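Baccell_00875 (PDB 5NO8) probably acts as a polysaccharide lyase that removes the L-rhamnose caps next to glucuronic acid on complex arabinogalactan proteins. Local coordinates at residues L457-Y462 and G493-L498; Q469-G474 and Q501-A506; D473-L478 and T513-D518. All coordinates share one frame; numbering follows the deposited sequence.

How the interactions relate
From the N terminus, the chain passes through its beta-rich part before reaching the run of helices that holds all three contacts. Helix 448-465 comes first, and interaction 1 closes the loop from it, past helix 469-485, to the turn that opens helix 496-505. Interaction 2 starts on helix 469-485 and ends further along helix 496-505, so it crosses interaction 1. Interaction 3 starts on the same helix, overlapping interaction 2 at Asp473 and Gly474, and reaches on to helix 509-529; it too crosses interaction 1. Phe459 packs against Gly474 and Tyr475, Tyr462 against Val471, and Leu503 against Leu515; together with the three contacts, these tie four successive helices together.

Interaction 1: residues L457-Y462 and G493-L498; sequences LYFQMY and GIPVRL
Leu498 reaches across to Phe459 and Gln460, which sit next to each other on helix 448-465. Its CG lies 3.6 Å from Phe459 CB, so the leucine meets the root of the aromatic side chain, and its approach to the ring itself is oblique. Leu498 CD2 goes to the neighbouring residue, 3.5 Å from Gln460 NE2, while CD1 lies 4.1 Å from both Gln460 CD and Phe459 CB. The Gln460 and Leu498 side chains cross at about a right angle. Leu498 chi1 (174°) swings CG to the far side from its own N and extends the residue towards the facing helix. Gln460 is folded at chi2 (-75°), which brings the flat amide over the leucine methyls; its NE2 is hydrogen-bonded to Glu456 OE2, one turn back on the same helix. The contact on Leu498 is therefore one of van der Waals packing. At the far end of the Phe459 ring, Pro495 CG stands at the edge near the ring plane, 4.3 Å from CE2.

Behind these groups, Pro495 is the centre of an inverse gamma turn, in which Val496 N bonds to Ile494 O at 2.9 Å. It also takes the N-cap position of helix 496-505, so the contact joins the start of that helix to helix 448-465, consistent with an alpha/alpha toroid. Arg497 forms a salt bridge with Glu558. Helix 542-559 covers the side of Ile494 and Val496, helix 396-409 lies against Gln460, and helices 412-429 and 469-485 pack around Tyr458 and Met461.

Interaction 2: residues Q469-G474 and Q501-A506; sequences QFVTDG and QSLKEA
Val471 directs its two methyl groups to different residues of segment 501-506. CG1, lying opposite the backbone N (chi1 -178°), meets Leu503 CD2 at 3.5 Å, the tightest touch between the segments. The two side chains meet at a slant, the leucine reaching in with one branch of its isobutyl group. CG2 comes within 4.1 Å of Ala506 CB. Between these two touches the valine rests over the backbone of Ser502, with CG1 3.9 Å from its O. That carbonyl already accepts the helix bond from Ala506 N; Ser502 OG, set apart from the methyls, is bonded to Leu498 O.

Replacing Val471 by an alanine removes both branches and would probably leave Leu503 CD2 and Ala506 CB facing a gap between the two helices. Met508 and Tyr462 also lie against Val471.

Each helix carries a glutamine-to-acid bond one turn long: Gln469 NE2 to Asp473 OD1 at 2.8 Å, and Gln501 NE2 to Glu505 OE2 at 3.0 Å, the latter nearly straight (170°). In both, the amide meets the oxygen from above the carboxylate plane. These bonds stay within their own helices. The join of helix 469-485 to helix 496-505, neighbours in the helical part of the chain, is methyl against methyl and carbonyl: non-directional packing that depends on close contact and burial.

Interaction 3: residues D473-L478 and T513-D518; sequences DGYKTL and TDLRND
The Tyr475 ring meets helix 509-529 at its edge: Asp514 OD2 and Leu515 CB both lie near the ring plane, and in this contact neither sits over a face. The hydroxyl points into the carboxylate of Asp514, whose plane is turned 67° from that of the ring, and the two side chains cross at about a right angle. Tyr475 OH donates to Asp514 OD2 at a modelled 2.4 Å, so short that the exact length is doubtful. The same OD2 also forms a salt bridge with Lys479 NZ, which pairs with Asp518 OD2 as well; the lysine charge would probably stabilise the carboxylate in its negative form. Further back along the ring edge, Tyr475 CE1 lies 4.1 Å from Leu515 CB, the two side chains sliding past each other in opposite directions. A chi1 of 167° carries the ring out along the helix flank to its acid.

Helices 469-485 and 509-529 run in broadly the same direction, their short segments 35° apart with axes 11.2 Å from each other. This is consistent with alternate helices of an alpha/alpha toroid, helix 496-505 between them running back. One turn further along the helix, Leu478 and Leu515 meet at about a right angle, Leu478 CD1 lying 3.9 Å from Leu515 CD1; Met452 and Ala455 cover Leu478 from helix 448-465. Earlier on helix 469-485, Asp473 O is gripped by two donors of Thr477, OG1 at 2.7 Å and the backbone N from the opposite face of the carbonyl plane.

Interaction 1: residues L457-Y462 and G493-L498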
loop_
_atom_site.group_PDB
_atom_site.type_symbol
_atom_site.label_atom_id
_atom_site.label_comp_id
_atom_site.label_asym_id
_atom_site.label_seq_id
_atom_site.Cartn_x
_atom_site.Cartn_y
_atom_site.Cartn_z
ATOM N N LEU A 457 10.944 -14.161 17.778
ATOM C CA LEU A 457 12.158 -14.902 17.444
ATOM C C LEU A 457 12.418 -15.999 18.477
ATOM O O LEU A 457 12.653 -17.166 18.119
ATOM C CB LEU A 457 13.378 -14.003 17.297
ATOM C CG LEU A 457 14.704 -14.735 17.080
ATOM C CD1 LEU A 457 14.765 -15.408 15.707
ATOM C CD2 LEU A 457 15.899 -13.843 17.256
ATOM N N TYR A 458 12.354 -15.635 19.758
ATOM C CA TYR A 458 12.673 -16.611 20.810
ATOM C C TYR A 458 11.702 -17.775 20.834
ATOM O O TYR A 458 12.139 -18.925 20.897
ATOM C CB TYR A 458 12.784 -15.931 22.203
ATOM C CG TYR A 458 13.909 -14.942 22.388
ATOM C CD1 TYR A 458 15.079 -14.994 21.654
ATOM C CD2 TYR A 458 13.816 -13.949 23.373
ATOM C CE1 TYR A 458 16.106 -14.085 21.860
ATOM C CE2 TYR A 458 14.833 -13.048 23.592
ATOM C CZ TYR A 458 15.970 -13.109 22.849
ATOM O OH TYR A 458 16.978 -12.211 23.057
ATOM N N PHE A 459 10.400 -17.525 20.735
ATOM C CA PHE A 459 9.444 -18.613 20.711
ATOM C C PHE A 459 9.647 -19.522 19.481
ATOM O O PHE A 459 9.548 -20.747 19.595
ATOM C CB PHE A 459 8.012 -18.119 20.752
ATOM C CG PHE A 459 7.621 -17.416 22.037
ATOM C CD1 PHE A 459 7.798 -18.024 23.277
ATOM C CD2 PHE A 459 7.013 -16.161 21.994
ATOM C CE1 PHE A 459 7.393 -17.378 24.446
ATOM C CE2 PHE A 459 6.625 -15.506 23.149
ATOM C CZ PHE A 459 6.803 -16.125 24.381
ATOM N N GLN A 460 9.981 -18.928 18.339
ATOM C CA GLN A 460 10.293 -19.729 17.140
ATOM C C GLN A 460 11.556 -20.578 17.357
ATOM O O GLN A 460 11.612 -21.737 16.927
ATOM C CB GLN A 460 10.486 -18.819 15.924
ATOM C CG GLN A 460 9.259 -18.011 15.523
ATOM C CD GLN A 460 8.191 -18.816 14.824
ATOM O OE1 GLN A 460 8.267 -20.045 14.735
ATOM N NE2 GLN A 460 7.153 -18.119 14.343
ATOM N N MET A 461 12.574 -19.987 17.983
ATOM C CA MET A 461 13.817 -20.702 18.311
ATOM C C MET A 461 13.622 -21.892 19.259
ATOM O O MET A 461 14.404 -22.849 19.196
ATOM C CB MET A 461 14.888 -19.764 18.849
ATOM C CG MET A 461 15.514 -18.824 17.834
ATOM S SD MET A 461 16.370 -19.656 16.506
ATOM C CE MET A 461 17.811 -20.411 17.306
ATOM N N TYR A 462 12.586 -21.875 20.094
ATOM C CA TYR A 462 12.202 -23.077 20.841
ATOM C C TYR A 462 11.821 -24.204 19.896
ATOM O O TYR A 462 12.246 -25.342 20.083
ATOM C CB TYR A 462 11.045 -22.789 21.797
ATOM C CG TYR A 462 10.383 -24.005 22.422
ATOM C CD1 TYR A 462 11.096 -24.873 23.270
ATOM C CD2 TYR A 462 9.039 -24.260 22.205
ATOM C CE1 TYR A 462 10.468 -25.960 23.862
ATOM C CE2 TYR A 462 8.406 -25.341 22.784
ATOM C CZ TYR A 462 9.118 -26.185 23.618
ATOM O OH TYR A 462 8.433 -27.254 24.158
ATOM N N GLY A 493 2.293 -7.765 15.215
ATOM C CA GLY A 493 2.661 -9.164 15.345
ATOM C C GLY A 493 2.899 -9.553 16.792
ATOM O O GLY A 493 3.892 -10.205 17.115
ATOM N N ILE A 494 1.996 -9.133 17.677
ATOM C CA ILE A 494 2.058 -9.584 19.068
ATOM C C ILE A 494 1.877 -11.107 18.977
ATOM O O ILE A 494 0.879 -11.555 18.428
ATOM C CB ILE A 494 0.945 -8.947 19.913
ATOM C CG1 ILE A 494 1.157 -7.424 19.992
ATOM C CG2 ILE A 494 0.925 -9.572 21.309
ATOM C CD1 ILE A 494 -0.074 -6.653 20.423
ATOM N N PRO A 495 2.866 -11.896 19.441
ATOM C CA PRO A 495 2.818 -13.345 19.196
ATOM C C PRO A 495 1.905 -14.135 20.167
ATOM O O PRO A 495 2.391 -14.934 20.980
ATOM C CB PRO A 495 4.291 -13.753 19.318
ATOM C CG PRO A 495 4.848 -12.792 20.307
ATOM C CD PRO A 495 4.148 -11.492 20.058
ATOM N N VAL A 496 0.597 -13.924 20.060
ATOM C CA VAL A 496 -0.372 -14.512 20.989
ATOM C C VAL A 496 -0.432 -16.044 20.905
ATOM O O VAL A 496 -0.189 -16.745 21.884
ATOM C CB VAL A 496 -1.780 -13.904 20.788
ATOM C CG1 VAL A 496 -2.836 -14.601 21.636
ATOM C CG2 VAL A 496 -1.763 -12.411 21.082
ATOM N N ARG A 497 -0.777 -16.560 19.732
ATOM C CA ARG A 497 -0.869 -17.999 19.532
ATOM C C ARG A 497 0.474 -18.683 19.713
ATOM O O ARG A 497 0.547 -19.748 20.343
ATOM C CB ARG A 497 -1.395 -18.338 18.148
ATOM C CG ARG A 497 -2.790 -17.849 17.887
ATOM C CD ARG A 497 -3.464 -18.683 16.814
ATOM N NE ARG A 497 -3.986 -19.932 17.364
ATOM C CZ ARG A 497 -4.625 -20.864 16.661
ATOM N NH1 ARG A 497 -4.813 -20.734 15.350
ATOM N NH2 ARG A 497 -5.066 -21.950 17.278
ATOM N N LEU A 498 1.518 -18.074 19.159
ATOM C CA LEU A 498 2.859 -18.645 19.206
ATOM C C LEU A 498 3.372 -18.705 20.658
ATOM O O LEU A 498 3.869 -19.733 21.104
ATOM C CB LEU A 498 3.807 -17.813 18.360
ATOM C CG LEU A 498 5.284 -18.176 18.388
ATOM C CD1 LEU A 498 5.528 -19.601 17.903
ATOM C CD2 LEU A 498 6.049 -17.176 17.557
#

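Interaction 2: residues Q469-G474 and Q501-A506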
loop_
_atom_site.group_PDB
_atom_site.type_symbol
_atom_site.label_atom_id
_atom_site.label_comp_id
_atom_site.label_asym_id
_atom_site.label_seq_id
_atom_site.Cartn_x
_atom_site.Cartn_y
_atom_site.Cartn_z
ATOM N N GLN A 469 14.700 -22.670 27.517
ATOM C CA GLN A 469 15.175 -21.327 27.858
ATOM C C GLN A 469 14.700 -20.253 26.855
ATOM O O GLN A 469 14.458 -19.123 27.232
ATOM C CB GLN A 469 16.708 -21.291 27.977
ATOM C CG GLN A 469 17.315 -19.964 28.447
ATOM C CD GLN A 469 16.869 -19.565 29.858
ATOM O OE1 GLN A 469 16.858 -20.395 30.767
ATOM N NE2 GLN A 469 16.509 -18.285 30.042
ATOM N N PHE A 470 14.566 -20.614 25.581
ATOM C CA PHE A 470 13.961 -19.696 24.603
ATOM C C PHE A 470 12.527 -19.266 24.937
ATOM O O PHE A 470 12.142 -18.123 24.694
ATOM C CB PHE A 470 14.012 -20.313 23.196
ATOM C CG PHE A 470 15.360 -20.269 22.579
ATOM C CD1 PHE A 470 15.946 -19.069 22.274
ATOM C CD2 PHE A 470 16.045 -21.441 22.276
ATOM C CE1 PHE A 470 17.190 -19.004 21.696
ATOM C CE2 PHE A 470 17.295 -21.379 21.703
ATOM C CZ PHE A 470 17.870 -20.157 21.417
ATOM N N VAL A 471 11.740 -20.173 25.486
ATOM C CA VAL A 471 10.378 -19.892 25.847
ATOM C C VAL A 471 10.375 -18.935 27.053
ATOM O O VAL A 471 9.551 -18.011 27.131
ATOM C CB VAL A 471 9.610 -21.173 26.185
ATOM C CG1 VAL A 471 8.160 -20.872 26.520
ATOM C CG2 VAL A 471 9.696 -22.178 25.026
ATOM N N THR A 472 11.288 -19.180 27.995
ATOM C CA THR A 472 11.473 -18.268 29.134
ATOM C C THR A 472 11.847 -16.861 28.654
ATOM O O THR A 472 11.234 -15.885 29.081
ATOM C CB THR A 472 12.523 -18.828 30.131
ATOM O OG1 THR A 472 12.012 -20.045 30.682
ATOM C CG2 THR A 472 12.846 -17.832 31.250
ATOM N N ASP A 473 12.812 -16.769 27.746
ATOM C CA ASP A 473 13.254 -15.486 27.211
ATOM C C ASP A 473 12.151 -14.773 26.425
ATOM O O ASP A 473 12.006 -13.552 26.541
ATOM C CB ASP A 473 14.519 -15.646 26.342
ATOM C CG ASP A 473 15.731 -16.129 27.147
ATOM O OD1 ASP A 473 15.675 -16.128 28.394
ATOM O OD2 ASP A 473 16.735 -16.535 26.537
ATOM N N GLY A 474 11.374 -15.527 25.650
ATOM C CA GLY A 474 10.212 -14.970 24.956
ATOM C C GLY A 474 9.206 -14.362 25.932
ATOM O O GLY A 474 8.804 -13.199 25.801
ATOM N N GLN A 501 1.150 -21.195 22.788
ATOM C CA GLN A 501 1.463 -22.566 22.358
ATOM C C GLN A 501 2.819 -23.017 22.881
ATOM O O GLN A 501 2.950 -24.138 23.351
ATOM C CB GLN A 501 1.413 -22.707 20.827
ATOM C CG GLN A 501 1.557 -24.134 20.296
ATOM C CD GLN A 501 0.404 -25.061 20.686
ATOM O OE1 GLN A 501 -0.743 -24.632 20.864
ATOM N NE2 GLN A 501 0.711 -26.347 20.812
ATOM N N SER A 502 3.817 -22.148 22.806
ATOM C CA SER A 502 5.163 -22.479 23.253
ATOM C C SER A 502 5.202 -22.748 24.783
ATOM O O SER A 502 5.853 -23.694 25.240
ATOM C CB SER A 502 6.122 -21.357 22.876
ATOM O OG SER A 502 6.127 -21.194 21.465
ATOM N N LEU A 503 4.498 -21.913 25.542
ATOM C CA LEU A 503 4.312 -22.135 26.987
ATOM C C LEU A 503 3.558 -23.427 27.307
ATOM O O LEU A 503 3.970 -24.141 28.206
ATOM C CB LEU A 503 3.624 -20.930 27.633
ATOM C CG LEU A 503 4.499 -19.677 27.686
ATOM C CD1 LEU A 503 3.679 -18.427 27.978
ATOM C CD2 LEU A 503 5.638 -19.791 28.693
ATOM N N LYS A 504 2.478 -23.730 26.584
ATOM C CA LYS A 504 1.753 -24.995 26.760
ATOM C C LYS A 504 2.667 -26.191 26.470
ATOM O O LYS A 504 2.753 -27.106 27.297
ATOM C CB LYS A 504 0.480 -25.062 25.904
ATOM N N GLU A 505 3.393 -26.143 25.346
ATOM C CA GLU A 505 4.299 -27.232 24.933
ATOM C C GLU A 505 5.497 -27.415 25.858
ATOM O O GLU A 505 5.955 -28.536 26.058
ATOM C CB GLU A 505 4.821 -27.019 23.501
ATOM C CG GLU A 505 3.775 -27.248 22.420
ATOM C CD GLU A 505 4.222 -26.827 21.007
ATOM O OE1 GLU A 505 5.303 -26.197 20.828
ATOM O OE2 GLU A 505 3.458 -27.132 20.059
ATOM N N ALA A 506 6.020 -26.317 26.392
ATOM C CA ALA A 506 7.120 -26.375 27.333
ATOM C C ALA A 506 6.661 -26.763 28.747
ATOM O O ALA A 506 7.500 -26.915 29.628
ATOM C CB ALA A 506 7.862 -25.052 27.372
#

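Interaction 3: residues D473-L478 and T513-D518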
loop_
_atom_site.group_PDB
_atom_site.type_symbol
_atom_site.label_atom_id
_atom_site.label_comp_id
_atom_site.label_asym_id
_atom_site.label_seq_id
_atom_site.Cartn_x
_atom_site.Cartn_y
_atom_site.Cartn_z
ATOM N N ASP A 473 12.812 -16.769 27.746
ATOM C CA ASP A 473 13.254 -15.486 27.211
ATOM C C ASP A 473 12.151 -14.773 26.425
ATOM O O ASP A 473 12.006 -13.552 26.541
ATOM C CB ASP A 473 14.519 -15.646 26.342
ATOM C CG ASP A 473 15.731 -16.129 27.147
ATOM O OD1 ASP A 473 15.675 -16.128 28.394
ATOM O OD2 ASP A 473 16.735 -16.535 26.537
ATOM N N GLY A 474 11.374 -15.527 25.650
ATOM C CA GLY A 474 10.212 -14.970 24.956
ATOM C C GLY A 474 9.206 -14.362 25.932
ATOM O O GLY A 474 8.804 -13.199 25.801
ATOM N N TYR A 475 8.827 -15.164 26.917
ATOM C CA TYR A 475 7.888 -14.760 27.963
ATOM C C TYR A 475 8.360 -13.524 28.747
ATOM O O TYR A 475 7.571 -12.598 28.951
ATOM C CB TYR A 475 7.631 -15.946 28.898
ATOM C CG TYR A 475 6.942 -15.591 30.190
ATOM C CD1 TYR A 475 5.568 -15.374 30.227
ATOM C CD2 TYR A 475 7.665 -15.502 31.388
ATOM C CE1 TYR A 475 4.923 -15.059 31.420
ATOM C CE2 TYR A 475 7.030 -15.185 32.583
ATOM C CZ TYR A 475 5.664 -14.977 32.588
ATOM O OH TYR A 475 5.029 -14.640 33.757
ATOM N N LYS A 476 9.633 -13.511 29.145
ATOM C CA LYS A 476 10.243 -12.411 29.929
ATOM C C LYS A 476 10.440 -11.119 29.124
ATOM O O LYS A 476 10.384 -10.008 29.668
ATOM C CB LYS A 476 11.604 -12.834 30.505
ATOM N N THR A 477 10.707 -11.273 27.833
ATOM C CA THR A 477 10.702 -10.146 26.919
ATOM C C THR A 477 9.310 -9.520 26.856
ATOM O O THR A 477 9.176 -8.292 26.921
ATOM C CB THR A 477 11.195 -10.566 25.526
ATOM O OG1 THR A 477 12.523 -11.065 25.643
ATOM C CG2 THR A 477 11.170 -9.374 24.536
ATOM N N LEU A 478 8.276 -10.342 26.730
ATOM C CA LEU A 478 6.923 -9.826 26.703
ATOM C C LEU A 478 6.540 -9.157 28.035
ATOM O O LEU A 478 5.850 -8.131 28.036
ATOM C CB LEU A 478 5.914 -10.906 26.338
ATOM C CG LEU A 478 5.965 -11.411 24.887
ATOM C CD1 LEU A 478 4.944 -12.518 24.713
ATOM C CD2 LEU A 478 5.719 -10.261 23.908
ATOM N N THR A 513 -0.722 -19.107 32.081
ATOM C CA THR A 513 -1.894 -18.399 32.600
ATOM C C THR A 513 -1.608 -16.916 32.852
ATOM O O THR A 513 -2.481 -16.082 32.614
ATOM C CB THR A 513 -2.431 -19.039 33.897
ATOM O OG1 THR A 513 -1.340 -19.273 34.791
ATOM C CG2 THR A 513 -3.148 -20.355 33.598
ATOM N N ASP A 514 -0.399 -16.591 33.307
ATOM C CA ASP A 514 0.007 -15.192 33.505
ATOM C C ASP A 514 0.055 -14.373 32.201
ATOM O O ASP A 514 -0.441 -13.236 32.134
ATOM C CB ASP A 514 1.384 -15.135 34.156
ATOM C CG ASP A 514 1.827 -13.726 34.453
ATOM O OD1 ASP A 514 1.010 -12.940 34.967
ATOM O OD2 ASP A 514 2.998 -13.398 34.192
ATOM N N LEU A 515 0.683 -14.949 31.185
ATOM C CA LEU A 515 0.726 -14.311 29.864
ATOM C C LEU A 515 -0.664 -14.209 29.263
ATOM O O LEU A 515 -1.016 -13.173 28.715
ATOM C CB LEU A 515 1.657 -15.066 28.917
ATOM C CG LEU A 515 1.938 -14.355 27.585
ATOM C CD1 LEU A 515 2.615 -13.015 27.806
ATOM C CD2 LEU A 515 2.786 -15.253 26.684
ATOM N N ARG A 516 -1.457 -15.264 29.386
ATOM C CA ARG A 516 -2.830 -15.247 28.925
ATOM C C ARG A 516 -3.636 -14.107 29.572
ATOM O O ARG A 516 -4.405 -13.412 28.892
ATOM C CB ARG A 516 -3.477 -16.613 29.158
ATOM C CG ARG A 516 -4.936 -16.713 28.746
ATOM C CD ARG A 516 -5.359 -18.159 28.664
ATOM N NE ARG A 516 -6.805 -18.298 28.515
ATOM C CZ ARG A 516 -7.429 -19.301 27.895
ATOM N NH1 ARG A 516 -6.754 -20.305 27.333
ATOM N NH2 ARG A 516 -8.760 -19.303 27.833
ATOM N N ASN A 517 -3.436 -13.899 30.875
ATOM C CA ASN A 517 -4.079 -12.791 31.579
ATOM C C ASN A 517 -3.599 -11.431 31.065
ATOM O O ASN A 517 -4.399 -10.500 30.957
ATOM C CB ASN A 517 -3.840 -12.877 33.107
ATOM C CG ASN A 517 -4.566 -14.036 33.776
ATOM O OD1 ASN A 517 -4.183 -14.431 34.880
ATOM N ND2 ASN A 517 -5.607 -14.583 33.139
ATOM N N ASP A 518 -2.307 -11.312 30.771
ATOM C CA ASP A 518 -1.760 -10.088 30.157
ATOM C C ASP A 518 -2.402 -9.806 28.790
ATOM O O ASP A 518 -2.791 -8.665 28.504
ATOM C CB ASP A 518 -0.239 -10.154 29.998
ATOM C CG ASP A 518 0.518 -9.976 31.312
ATOM O OD1 ASP A 518 -0.066 -9.511 32.312
ATOM O OD2 ASP A 518 1.727 -10.283 31.331
#